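PDB 4MG4: phosphonomutase from Burkholderia cenocepacia J2315, which is a member of the phosphomutase family of TIM-barrel proteins, with eight parallel strands closed into a barrel inside a layer of helices. Local coordinates for residues W34-A39 against V82-L87; E76-I81 against I112-I117; D135-R140 against L181-A186; D154-A159 against P214-V219. All blocks are in the same frame, centred on the assembly; numbering follows the deposited sequence.

Interaction 1: W34-A39 against V82-L87; sequences WDAGSA and VRATDL
Thr-85 leans its methyl branch on the first turn of helix 36-44. Its CB points toward that helix and splits two ways. Chi1 is 95°, off a staggered position for OG1, and leaves CG2 beside the backbone N and roughly anti to the carbonyl carbon; this methyl comes to rest 3.7 Å from Ala-39 O and touches the Ala-39 methyl. The other branch ends in OG1, which turns back on its own chain and accepts Leu-87 N at 3.0 Å, an ST turn that fixes the side chain's rotation. One residue earlier, Ala-84 CB presses methyl to methyl against Ala-36 CB at 3.9 Å, with Ala-39 CB a little farther off at 4.3 Å. This is the seam between two outer helices of the TIM barrel: helix 71-84 ends here, beside the start of helix 36-44, and the chain then turns in toward strand 89-92. Asp-35 is the N-cap of helix 36-44, and its OD1 takes Ser-38 N at 2.9 Å, nearly along the C-O axis. Ser-38 OG accepts Trp-34 N at 3.1 Å while sitting 3.5 Å above the plane of the Trp-34 ring, over its centre. Another edge of the turn faces the second subunit, where Ala-36 packs on Gly-62 and Trp-34 on Leu-253 of that chain, and Gly-37 makes backbone hydrogen bonds to it.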
loop_
_atom_site.group_PDB
_atom_site.type_symbol
_atom_site.label_atom_id
_atom_site.label_comp_id
_atom_site.label_asym_id
_atom_site.label_seq_id
_atom_site.Cartn_x
_atom_site.Cartn_y
_atom_site.Cartn_z
ATOM N N TRP A 34 6.741 1.066 1.001
ATOM C CA TRP A 34 5.829 2.176 0.754
ATOM C C TRP A 34 4.733 2.337 1.810
ATOM O O TRP A 34 3.930 3.258 1.710
ATOM C CB TRP A 34 5.214 2.045 -0.650
ATOM C CG TRP A 34 4.480 0.771 -0.798
ATOM C CD1 TRP A 34 3.145 0.546 -0.551
ATOM C CD2 TRP A 34 5.014 -0.464 -1.247
ATOM N NE1 TRP A 34 2.824 -0.756 -0.811
ATOM C CE2 TRP A 34 3.945 -1.403 -1.262
ATOM C CE3 TRP A 34 6.274 -0.893 -1.657
ATOM C CZ2 TRP A 34 4.140 -2.722 -1.618
ATOM C CZ3 TRP A 34 6.456 -2.210 -1.990
ATOM C CH2 TRP A 34 5.383 -3.095 -2.026
ATOM N N ASP A 35 4.702 1.481 2.823
ATOM C CA ASP A 35 3.742 1.572 3.922
ATOM C C ASP A 35 4.176 0.621 5.015
ATOM O O ASP A 35 5.156 -0.127 4.856
ATOM C CB ASP A 35 2.268 1.325 3.509
ATOM C CG ASP A 35 2.019 -0.049 2.903
ATOM O OD1 ASP A 35 2.841 -0.995 3.003
ATOM O OD2 ASP A 35 0.912 -0.210 2.306
ATOM N N ALA A 36 3.488 0.664 6.127
ATOM C CA ALA A 36 3.951 -0.116 7.263
ATOM C C ALA A 36 3.820 -1.631 7.016
ATOM O O ALA A 36 4.613 -2.414 7.519
ATOM C CB ALA A 36 3.194 0.296 8.468
ATOM N N GLY A 37 2.785 -2.054 6.267
ATOM C CA GLY A 37 2.624 -3.484 5.980
ATOM C C GLY A 37 3.793 -4.023 5.168
ATOM O O GLY A 37 4.316 -5.116 5.457
ATOM N N SER A 38 4.171 -3.280 4.120
ATOM C CA SER A 38 5.267 -3.681 3.241
ATOM C C SER A 38 6.608 -3.643 3.997
ATOM O O SER A 38 7.490 -4.501 3.797
ATOM C CB SER A 38 5.295 -2.870 1.941
ATOM O OG SER A 38 5.310 -1.448 2.112
ATOM N N ALA A 39 6.741 -2.668 4.885
ATOM C CA ALA A 39 7.935 -2.597 5.743
ATOM C C ALA A 39 8.098 -3.837 6.592
ATOM O O ALA A 39 9.194 -4.418 6.678
ATOM C CB ALA A 39 7.875 -1.370 6.632
ATOM N N VAL A 82 8.682 3.824 9.869
ATOM C CA VAL A 82 9.699 3.789 10.894
ATOM C C VAL A 82 9.220 3.030 12.115
ATOM O O VAL A 82 9.954 2.227 12.658
ATOM C CB VAL A 82 10.171 5.214 11.267
ATOM C CG1 VAL A 82 10.970 5.212 12.578
ATOM C CG2 VAL A 82 11.014 5.783 10.136
ATOM N N ARG A 83 8.005 3.264 12.553
ATOM C CA ARG A 83 7.558 2.606 13.755
ATOM C C ARG A 83 7.164 1.121 13.578
ATOM O O ARG A 83 7.042 0.405 14.547
ATOM C CB ARG A 83 6.531 3.462 14.473
ATOM C CG ARG A 83 5.144 3.416 13.976
ATOM C CD ARG A 83 4.336 4.250 14.975
ATOM N NE ARG A 83 3.057 4.696 14.447
ATOM C CZ ARG A 83 2.774 5.941 14.068
ATOM N NH1 ARG A 83 3.686 6.912 14.127
ATOM N NH2 ARG A 83 1.557 6.212 13.617
ATOM N N ALA A 84 7.050 0.660 12.343
ATOM C CA ALA A 84 6.663 -0.710 12.045
ATOM C C ALA A 84 7.739 -1.730 12.309
ATOM O O ALA A 84 7.442 -2.904 12.512
ATOM C CB ALA A 84 6.243 -0.803 10.597
ATOM N N THR A 85 9.009 -1.307 12.285
ATOM C CA THR A 85 10.095 -2.261 12.497
ATOM C C THR A 85 11.218 -1.568 13.268
ATOM O O THR A 85 11.240 -0.319 13.392
ATOM C CB THR A 85 10.627 -2.935 11.208
ATOM O OG1 THR A 85 11.777 -2.234 10.703
ATOM C CG2 THR A 85 9.543 -3.161 10.096
ATOM N N ASP A 86 12.155 -2.402 13.752
ATOM C CA ASP A 86 13.338 -1.952 14.462
ATOM C C ASP A 86 14.545 -1.695 13.521
ATOM O O ASP A 86 15.667 -1.343 13.972
ATOM C CB ASP A 86 13.738 -3.025 15.505
ATOM C CG ASP A 86 12.711 -3.132 16.628
ATOM O OD1 ASP A 86 12.232 -2.062 17.050
ATOM O OD2 ASP A 86 12.379 -4.255 17.066
ATOM N N LEU A 87 14.342 -1.865 12.227
ATOM C CA LEU A 87 15.431 -1.659 11.276
ATOM C C LEU A 87 15.718 -0.191 11.017
ATOM O O LEU A 87 14.826 0.679 11.126
ATOM C CB LEU A 87 15.168 -2.339 9.936
ATOM C CG LEU A 87 14.962 -3.890 9.908
ATOM C CD1 LEU A 87 14.659 -4.380 8.524
ATOM C CD2 LEU A 87 16.256 -4.547 10.437
#

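Interaction 2: E76-I81 against I112-I117; sequences EVLERI and IRAGAI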
loop_
_atom_site.group_PDB
_atom_site.type_symbol
_atom_site.label_atom_id
_atom_site.label_comp_id
_atom_site.label_asym_id
_atom_site.label_seq_id
_atom_site.Cartn_x
_atom_site.Cartn_y
_atom_site.Cartn_z
ATOM N N GLU A 76 4.320 11.577 7.020
ATOM C CA GLU A 76 3.395 10.747 7.775
ATOM C C GLU A 76 3.611 9.291 7.404
ATOM O O GLU A 76 3.687 8.410 8.275
ATOM C CB GLU A 76 1.949 11.178 7.476
ATOM C CG GLU A 76 0.919 10.321 8.183
ATOM C CD GLU A 76 -0.507 10.600 7.700
ATOM O OE1 GLU A 76 -0.822 11.759 7.276
ATOM O OE2 GLU A 76 -1.323 9.636 7.748
ATOM N N VAL A 77 3.763 9.036 6.102
ATOM C CA VAL A 77 4.046 7.693 5.606
ATOM C C VAL A 77 5.343 7.167 6.206
ATOM O O VAL A 77 5.411 6.041 6.707
ATOM C CB VAL A 77 4.108 7.685 4.069
ATOM C CG1 VAL A 77 4.628 6.330 3.587
ATOM C CG2 VAL A 77 2.723 7.960 3.495
ATOM N N LEU A 78 6.387 7.995 6.140
ATOM C CA LEU A 78 7.665 7.683 6.764
ATOM C C LEU A 78 7.564 7.303 8.221
ATOM O O LEU A 78 8.133 6.329 8.633
ATOM C CB LEU A 78 8.643 8.850 6.593
ATOM C CG LEU A 78 10.017 8.698 7.223
ATOM C CD1 LEU A 78 10.714 7.480 6.628
ATOM C CD2 LEU A 78 10.861 9.951 7.007
ATOM N N GLU A 79 6.844 8.072 9.021
ATOM C CA GLU A 79 6.694 7.743 10.450
ATOM C C GLU A 79 6.061 6.381 10.629
ATOM O O GLU A 79 6.478 5.647 11.512
ATOM C CB GLU A 79 5.884 8.828 11.203
ATOM C CG GLU A 79 6.565 10.166 11.259
ATOM C CD GLU A 79 5.775 11.236 12.023
ATOM O OE1 GLU A 79 4.608 11.006 12.455
ATOM O OE2 GLU A 79 6.295 12.346 12.077
ATOM N N ARG A 80 5.024 6.064 9.844
ATOM C CA ARG A 80 4.364 4.744 9.989
ATOM C C ARG A 80 5.311 3.618 9.636
ATOM O O ARG A 80 5.319 2.561 10.290
ATOM C CB ARG A 80 3.095 4.644 9.151
ATOM C CG ARG A 80 1.993 5.552 9.630
ATOM C CD ARG A 80 0.712 5.283 8.845
ATOM N NE ARG A 80 -0.265 6.336 9.141
ATOM C CZ ARG A 80 -0.879 6.440 10.317
ATOM N NH1 ARG A 80 -0.617 5.579 11.304
ATOM N NH2 ARG A 80 -1.755 7.426 10.526
ATOM N N ILE A 81 6.140 3.845 8.607
ATOM C CA ILE A 81 7.167 2.889 8.222
ATOM C C ILE A 81 8.209 2.719 9.320
ATOM O O ILE A 81 8.542 1.581 9.695
ATOM C CB ILE A 81 7.836 3.279 6.883
ATOM C CG1 ILE A 81 6.848 3.066 5.730
ATOM C CG2 ILE A 81 9.127 2.487 6.652
ATOM C CD1 ILE A 81 7.211 3.704 4.399
ATOM N N ILE A 112 14.484 13.566 10.015
ATOM C CA ILE A 112 15.145 13.107 11.229
ATOM C C ILE A 112 14.122 13.023 12.368
ATOM O O ILE A 112 14.070 12.022 13.113
ATOM C CB ILE A 112 16.329 14.042 11.577
ATOM C CG1 ILE A 112 17.475 13.801 10.554
ATOM C CG2 ILE A 112 16.818 13.757 12.959
ATOM C CD1 ILE A 112 18.552 14.839 10.534
ATOM N N ARG A 113 13.297 14.071 12.467
ATOM C CA ARG A 113 12.188 14.101 13.442
ATOM C C ARG A 113 11.212 12.930 13.228
ATOM O O ARG A 113 10.708 12.352 14.224
ATOM C CB ARG A 113 11.463 15.449 13.404
ATOM C CG ARG A 113 12.391 16.522 13.876
ATOM C CD ARG A 113 11.864 17.890 13.518
ATOM N NE ARG A 113 12.825 18.925 13.829
ATOM C CZ ARG A 113 13.108 19.984 13.097
ATOM N NH1 ARG A 113 12.469 20.296 11.975
ATOM N NH2 ARG A 113 14.071 20.796 13.546
ATOM N N ALA A 114 11.006 12.540 11.967
ATOM C CA ALA A 114 10.173 11.395 11.572
ATOM C C ALA A 114 10.835 10.024 11.830
ATOM O O ALA A 114 10.157 9.014 11.820
ATOM C CB ALA A 114 9.778 11.542 10.101
ATOM N N GLY A 115 12.133 10.013 12.118
ATOM C CA GLY A 115 12.883 8.860 12.553
ATOM C C GLY A 115 13.730 8.190 11.491
ATOM O O GLY A 115 14.265 7.078 11.738
ATOM N N ALA A 116 13.828 8.826 10.322
ATOM C CA ALA A 116 14.793 8.342 9.304
ATOM C C ALA A 116 16.219 8.553 9.764
ATOM O O ALA A 116 16.512 9.549 10.444
ATOM C CB ALA A 116 14.606 9.015 7.966
ATOM N N ILE A 117 17.143 7.673 9.315
ATOM C CA ILE A 117 18.576 7.814 9.622
ATOM C C ILE A 117 19.438 8.058 8.377
ATOM O O ILE A 117 20.659 8.028 8.431
ATOM C CB ILE A 117 19.077 6.617 10.473
ATOM C CG1 ILE A 117 18.728 5.263 9.869
ATOM C CG2 ILE A 117 18.418 6.728 11.838
ATOM C CD1 ILE A 117 19.258 5.011 8.477
#
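Leu-78 and Glu-79, neighbours on helix 71-84, take the Ala-114 methyl between them. Leu-78 swings CG trans to its backbone N (chi1 178°), which lays CG beside its carbonyl carbon and brings the CD2 branch to the alanines. CD2 lies 3.6 Å from Ala-114 CB and 4.0 Å from Ala-116 CB, so a single methyl touches both. Glu-79 takes a different staggered position, with CG beside its backbone N and anti to the carbonyl carbon (chi1 -65°), and the chain stretched beyond. Its aliphatic part therefore lies alongside Ala-114, CG standing 3.7 Å from the Ala-114 CB, and the carboxylate is carried on past, with OE2 4.0 Å from Ala-114 CA. No hydrogen bond crosses this contact; it is van der Waals packing, centred on the Ala-114 methyl. The shape of the receiving segment comes from Gly-115, whose phi of 102° breaks the helix in a Schellman motif, with Gly-115 N bonded to Ile-112 O at 3.0 Å. From there Ala-116 leads inward, where it and Leu-78 both rest on Val-91 of strand 89-92. Neighbouring helices 71-84 and 101-113, with that strand between them in the chain, form the helix-on-strand layering of a TIM barrel.

Interaction 3: D135-R140 against L181-A186; sequences DEAAAR and LARARA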
loop_
_atom_site.group_PDB
_atom_site.type_symbol
_atom_site.label_atom_id
_atom_site.label_comp_id
_atom_site.label_asym_id
_atom_site.label_seq_id
_atom_site.Cartn_x
_atom_site.Cartn_y
_atom_site.Cartn_z
ATOM N N ASP A 135 27.454 23.359 -8.193
ATOM C CA ASP A 135 27.560 24.032 -6.903
ATOM C C ASP A 135 26.210 24.379 -6.276
ATOM O O ASP A 135 26.097 24.444 -5.041
ATOM C CB ASP A 135 28.527 25.214 -6.989
ATOM C CG ASP A 135 29.958 24.735 -7.292
ATOM O OD1 ASP A 135 30.400 23.840 -6.534
ATOM O OD2 ASP A 135 30.583 25.164 -8.310
ATOM N N GLU A 136 25.174 24.542 -7.093
ATOM C CA GLU A 136 23.805 24.700 -6.558
ATOM C C GLU A 136 23.365 23.404 -5.893
ATOM O O GLU A 136 22.846 23.400 -4.791
ATOM C CB GLU A 136 22.832 25.084 -7.668
ATOM C CG GLU A 136 21.558 25.704 -7.121
ATOM C CD GLU A 136 20.365 25.628 -8.048
ATOM O OE1 GLU A 136 20.445 26.292 -9.110
ATOM O OE2 GLU A 136 19.377 24.897 -7.685
ATOM N N ALA A 137 23.651 22.298 -6.551
ATOM C CA ALA A 137 23.352 20.960 -6.010
ATOM C C ALA A 137 24.138 20.704 -4.727
ATOM O O ALA A 137 23.630 20.209 -3.764
ATOM C CB ALA A 137 23.637 19.871 -7.033
ATOM N N ALA A 138 25.407 21.061 -4.730
ATOM C CA ALA A 138 26.259 20.901 -3.552
ATOM C C ALA A 138 25.816 21.752 -2.396
ATOM O O ALA A 138 25.879 21.314 -1.272
ATOM C CB ALA A 138 27.719 21.181 -3.892
ATOM N N ALA A 139 25.293 22.955 -2.663
ATOM C CA ALA A 139 24.807 23.797 -1.611
ATOM C C ALA A 139 23.598 23.200 -0.862
ATOM O O ALA A 139 23.459 23.405 0.363
ATOM C CB ALA A 139 24.463 25.190 -2.159
ATOM N N ARG A 140 22.758 22.488 -1.614
ATOM C CA ARG A 140 21.585 21.784 -1.016
ATOM C C ARG A 140 22.109 20.631 -0.134
ATOM O O ARG A 140 21.643 20.441 0.995
ATOM C CB ARG A 140 20.634 21.365 -2.112
ATOM C CG ARG A 140 20.108 22.537 -2.932
ATOM C CD ARG A 140 19.464 22.152 -4.242
ATOM N NE ARG A 140 18.196 21.499 -4.053
ATOM C CZ ARG A 140 17.032 22.125 -3.868
ATOM N NH1 ARG A 140 16.959 23.451 -3.782
ATOM N NH2 ARG A 140 15.926 21.385 -3.747
ATOM N N LEU A 181 31.942 11.968 -11.785
ATOM C CA LEU A 181 33.003 12.070 -10.783
ATOM C C LEU A 181 33.241 13.528 -10.303
ATOM O O LEU A 181 33.471 13.737 -9.123
ATOM C CB LEU A 181 34.313 11.433 -11.296
ATOM C CG LEU A 181 34.281 9.899 -11.298
ATOM C CD1 LEU A 181 35.413 9.419 -12.181
ATOM C CD2 LEU A 181 34.360 9.278 -9.919
ATOM N N ALA A 182 33.146 14.510 -11.184
ATOM C CA ALA A 182 33.279 15.912 -10.763
ATOM C C ALA A 182 32.144 16.280 -9.797
ATOM O O ALA A 182 32.359 16.960 -8.803
ATOM C CB ALA A 182 33.293 16.852 -11.947
ATOM N N ARG A 183 30.923 15.815 -10.110
ATOM C CA ARG A 183 29.806 16.016 -9.171
ATOM C C ARG A 183 30.050 15.298 -7.859
ATOM O O ARG A 183 29.840 15.884 -6.782
ATOM C CB ARG A 183 28.483 15.634 -9.803
ATOM C CG ARG A 183 28.008 16.679 -10.756
ATOM C CD ARG A 183 26.713 16.285 -11.459
ATOM N NE ARG A 183 26.351 17.311 -12.452
ATOM C CZ ARG A 183 25.621 18.403 -12.220
ATOM N NH1 ARG A 183 25.105 18.672 -11.050
ATOM N NH2 ARG A 183 25.375 19.247 -13.234
ATOM N N ALA A 184 30.527 14.057 -7.935
ATOM C CA ALA A 184 30.795 13.272 -6.731
ATOM C C ALA A 184 31.804 13.959 -5.812
ATOM O O ALA A 184 31.609 14.020 -4.589
ATOM C CB ALA A 184 31.283 11.900 -7.114
ATOM N N ARG A 185 32.851 14.523 -6.395
ATOM C CA ARG A 185 33.828 15.255 -5.581
ATOM C C ARG A 185 33.227 16.493 -4.908
ATOM O O ARG A 185 33.507 16.769 -3.723
ATOM C CB ARG A 185 35.071 15.605 -6.405
ATOM C CG ARG A 185 35.924 14.416 -6.807
ATOM C CD ARG A 185 37.243 14.827 -7.448
ATOM N NE ARG A 185 37.078 15.518 -8.703
ATOM C CZ ARG A 185 36.953 14.953 -9.901
ATOM N NH1 ARG A 185 37.040 13.643 -10.060
ATOM N NH2 ARG A 185 36.802 15.726 -10.969
ATOM N N ALA A 186 32.427 17.237 -5.634
ATOM C CA ALA A 186 31.774 18.417 -5.066
ATOM C C ALA A 186 30.795 18.007 -3.964
ATOM O O ALA A 186 30.712 18.645 -2.925
ATOM C CB ALA A 186 31.046 19.212 -6.147
#
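Ala-138 and Ala-186 bring their backbones closest, CA to CA 6.2 Å, where two helices lie side by side running in the same general direction. They are neighbouring helices of the outer layer of a TIM barrel, 134-150 and 174-190, with strand 156-160 between them in the chain. Both segments keep regular helical bonds, such as Ala-139 N to Asp-135 O and Arg-185 N to Leu-181 O, although Arg-140 N holds its two acceptors, Glu-136 O and Ala-137 O, weakly. The small alanine side chains are consistent with so close an approach. Ala-138 CB points at the other helix and reaches backbone as well as side chain: 4.0 Å to Ala-186 O and 4.5 Å to Ala-186 CB. The seam continues past the two segments, with Ala-138 on Ala-190 and Ala-186 on Val-134.

The one long side chain at work is Arg-183. Its CB does not aim across the gap, but the chain runs out extended (chi2 177°, chi3 -176°) and brings the guanidinium over to the first helix. There the group turns an edge, not a face, to Ala-137, so that the methyl lies near the guanidinium plane. The polar end is held by partners beyond the segments: NH1 is hydrogen-bonded to Arg-132 O, just ahead of helix 134-150, and to Tyr-187 OH on its own helix, with a long, weak ion pair to Asp-123. These bonds probably hold the guanidinium in place, and its nearest atom, Arg-183 NH1, lies 4.4 Å from Ala-137 CB.

Interaction 4: D154-A159 against P214-V219; sequences DYFINA and PLPVNV
Asn-158 and Asn-218 both place CG anti to the backbone N (chi1 -165° and 179°), which sends their amides out from separate strands to meet inside the barrel. Asn-158 ND2 donates to Asn-218 OD1 at 2.9 Å, with an N-H...O angle of 151°, arriving in the carbonyl plane on a lone pair. The two side chains cross at about a right angle, yet their amide planes are nearly coplanar. A water completes the link on the other end of the Asn-158 amide, donating 2.9 Å to Asn-158 OD1 and 3.0 Å to Pro-216 O. Nearer the strand starts, the Phe-156 ring points its edge at a proline: CZ comes 4.4 Å from Pro-216 CG, while His-22 stacks on the same ring. Each amide has further partners, which would hold its orientation. Asn-158 ND2 also donates to Asn-120 OD1, and Asn-218 ND2 finds Ser-240 OG, besides a weak bond to Val-219 O. The polar chain thus runs from strand 118-122 through 156-160 and 217-220 to 238-240. It bridges across the interior and skips strand 194-196, which lies between 156-160 and 217-220 in the barrel wall, while helices 134-150 and 174-190 pack behind Ala-159.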
loop_
_atom_site.group_PDB
_atom_site.type_symbol
_atom_site.label_atom_id
_atom_site.label_comp_id
_atom_site.label_asym_id
_atom_site.label_seq_id
_atom_site.Cartn_x
_atom_site.Cartn_y
_atom_site.Cartn_z
ATOM N N ASP A 154 23.661 10.589 13.641
ATOM C CA ASP A 154 24.476 9.824 12.645
ATOM C C ASP A 154 23.521 9.537 11.476
ATOM O O ASP A 154 22.608 8.704 11.575
ATOM C CB ASP A 154 24.962 8.549 13.294
ATOM C CG ASP A 154 26.021 7.827 12.512
ATOM O OD1 ASP A 154 26.181 8.102 11.323
ATOM O OD2 ASP A 154 26.693 6.948 13.134
ATOM N N TYR A 155 23.695 10.299 10.401
ATOM C CA TYR A 155 22.698 10.370 9.317
ATOM C C TYR A 155 23.395 10.318 7.980
ATOM O O TYR A 155 24.365 11.057 7.746
ATOM C CB TYR A 155 21.934 11.680 9.411
ATOM C CG TYR A 155 20.775 11.878 8.446
ATOM C CD1 TYR A 155 19.488 11.493 8.767
ATOM C CD2 TYR A 155 20.957 12.477 7.219
ATOM C CE1 TYR A 155 18.413 11.736 7.883
ATOM C CE2 TYR A 155 19.901 12.755 6.359
ATOM C CZ TYR A 155 18.620 12.365 6.690
ATOM O OH TYR A 155 17.531 12.613 5.868
ATOM N N PHE A 156 22.929 9.420 7.128
ATOM C CA PHE A 156 23.615 9.104 5.868
ATOM C C PHE A 156 22.924 9.833 4.699
ATOM O O PHE A 156 21.781 9.495 4.281
ATOM C CB PHE A 156 23.638 7.599 5.687
ATOM C CG PHE A 156 24.577 7.107 4.623
ATOM C CD1 PHE A 156 24.248 7.228 3.263
ATOM C CD2 PHE A 156 25.755 6.500 4.966
ATOM C CE1 PHE A 156 25.119 6.781 2.268
ATOM C CE2 PHE A 156 26.632 6.062 3.955
ATOM C CZ PHE A 156 26.318 6.215 2.630
ATOM N N ILE A 157 23.640 10.789 4.114
ATOM C CA ILE A 157 23.169 11.515 2.921
ATOM C C ILE A 157 23.711 10.830 1.692
ATOM O O ILE A 157 24.901 10.883 1.417
ATOM C CB ILE A 157 23.568 13.026 2.948
ATOM C CG1 ILE A 157 22.928 13.699 4.184
ATOM C CG2 ILE A 157 23.107 13.721 1.684
ATOM C CD1 ILE A 157 23.437 15.119 4.412
ATOM N N ASN A 158 22.822 10.152 0.986
ATOM C CA ASN A 158 23.173 9.448 -0.254
ATOM C C ASN A 158 22.823 10.428 -1.381
ATOM O O ASN A 158 21.674 10.654 -1.666
ATOM C CB ASN A 158 22.370 8.157 -0.361
ATOM C CG ASN A 158 22.902 7.192 -1.405
ATOM O OD1 ASN A 158 24.106 7.078 -1.623
ATOM N ND2 ASN A 158 21.993 6.403 -1.978
ATOM N N ALA A 159 23.836 11.044 -2.008
ATOM C CA ALA A 159 23.642 12.061 -3.035
ATOM C C ALA A 159 23.451 11.380 -4.364
ATOM O O ALA A 159 24.354 10.688 -4.849
ATOM C CB ALA A 159 24.851 13.032 -3.124
ATOM N N PRO A 214 34.971 9.333 -4.495
ATOM C CA PRO A 214 35.332 9.658 -3.150
ATOM C C PRO A 214 34.380 9.062 -2.104
ATOM O O PRO A 214 34.658 9.146 -0.929
ATOM C CB PRO A 214 35.228 11.197 -3.125
ATOM C CG PRO A 214 34.229 11.519 -4.178
ATOM C CD PRO A 214 34.418 10.490 -5.241
ATOM N N LEU A 215 33.277 8.449 -2.555
ATOM C CA LEU A 215 32.238 7.971 -1.667
ATOM C C LEU A 215 31.810 6.555 -2.041
ATOM O O LEU A 215 31.863 6.203 -3.221
ATOM C CB LEU A 215 31.022 8.865 -1.828
ATOM C CG LEU A 215 31.212 10.304 -1.384
ATOM C CD1 LEU A 215 29.967 11.079 -1.754
ATOM C CD2 LEU A 215 31.537 10.429 0.118
ATOM N N PRO A 216 31.261 5.800 -1.084
ATOM C CA PRO A 216 30.664 4.499 -1.429
ATOM C C PRO A 216 29.620 4.594 -2.510
ATOM O O PRO A 216 28.753 5.486 -2.449
ATOM C CB PRO A 216 29.992 4.009 -0.163
ATOM C CG PRO A 216 30.182 5.092 0.825
ATOM C CD PRO A 216 31.180 6.076 0.359
ATOM N N VAL A 217 29.725 3.718 -3.489
ATOM C CA VAL A 217 28.882 3.812 -4.676
ATOM C C VAL A 217 27.657 2.932 -4.598
ATOM O O VAL A 217 27.716 1.717 -4.297
ATOM C CB VAL A 217 29.694 3.457 -5.927
ATOM C CG1 VAL A 217 28.873 3.405 -7.191
ATOM C CG2 VAL A 217 30.821 4.469 -6.128
ATOM N N ASN A 218 26.511 3.553 -4.929
ATOM C CA ASN A 218 25.195 2.867 -5.080
ATOM C C ASN A 218 24.872 2.871 -6.535
ATOM O O ASN A 218 24.832 3.929 -7.181
ATOM C CB ASN A 218 24.221 3.698 -4.247
ATOM C CG ASN A 218 22.741 3.276 -4.209
ATOM O OD1 ASN A 218 21.978 4.023 -3.547
ATOM N ND2 ASN A 218 22.280 2.214 -4.868
ATOM N N VAL A 219 24.551 1.671 -7.052
ATOM C CA VAL A 219 23.994 1.550 -8.398
ATOM C C VAL A 219 22.630 0.880 -8.285
ATOM O O VAL A 219 22.281 0.328 -7.219
ATOM C CB VAL A 219 24.902 0.765 -9.358
ATOM C CG1 VAL A 219 26.195 1.507 -9.593
ATOM C CG2 VAL A 219 25.148 -0.626 -8.801
HETATM O O HOH W 1 25.923 4.874 -1.493
#

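How the interactions relate
From the N terminus, interaction 1 closes the first loop, bringing the start of helix 36-44 to the end of helix 71-84. Interaction 2 opens before that loop is shut, on the same helix 71-84, so the two cross and touch, Ala-36 CB lying 3.6 Å from Arg-80 O. Interactions 3 and 4 also cross: 181-186 comes after 154-159 has begun the longer loop that 214-219 closes. No contact nests inside another. Interactions 1 to 3 join outer helices, and interaction 4 spans the barrel interior. Ile-117 and Phe-156 connect interactions 2 and 4 through a probable backbone hydrogen bond, whereas interactions 1 and 3 sit on opposite sides of the chain's centre, their centres about 32 Å apart.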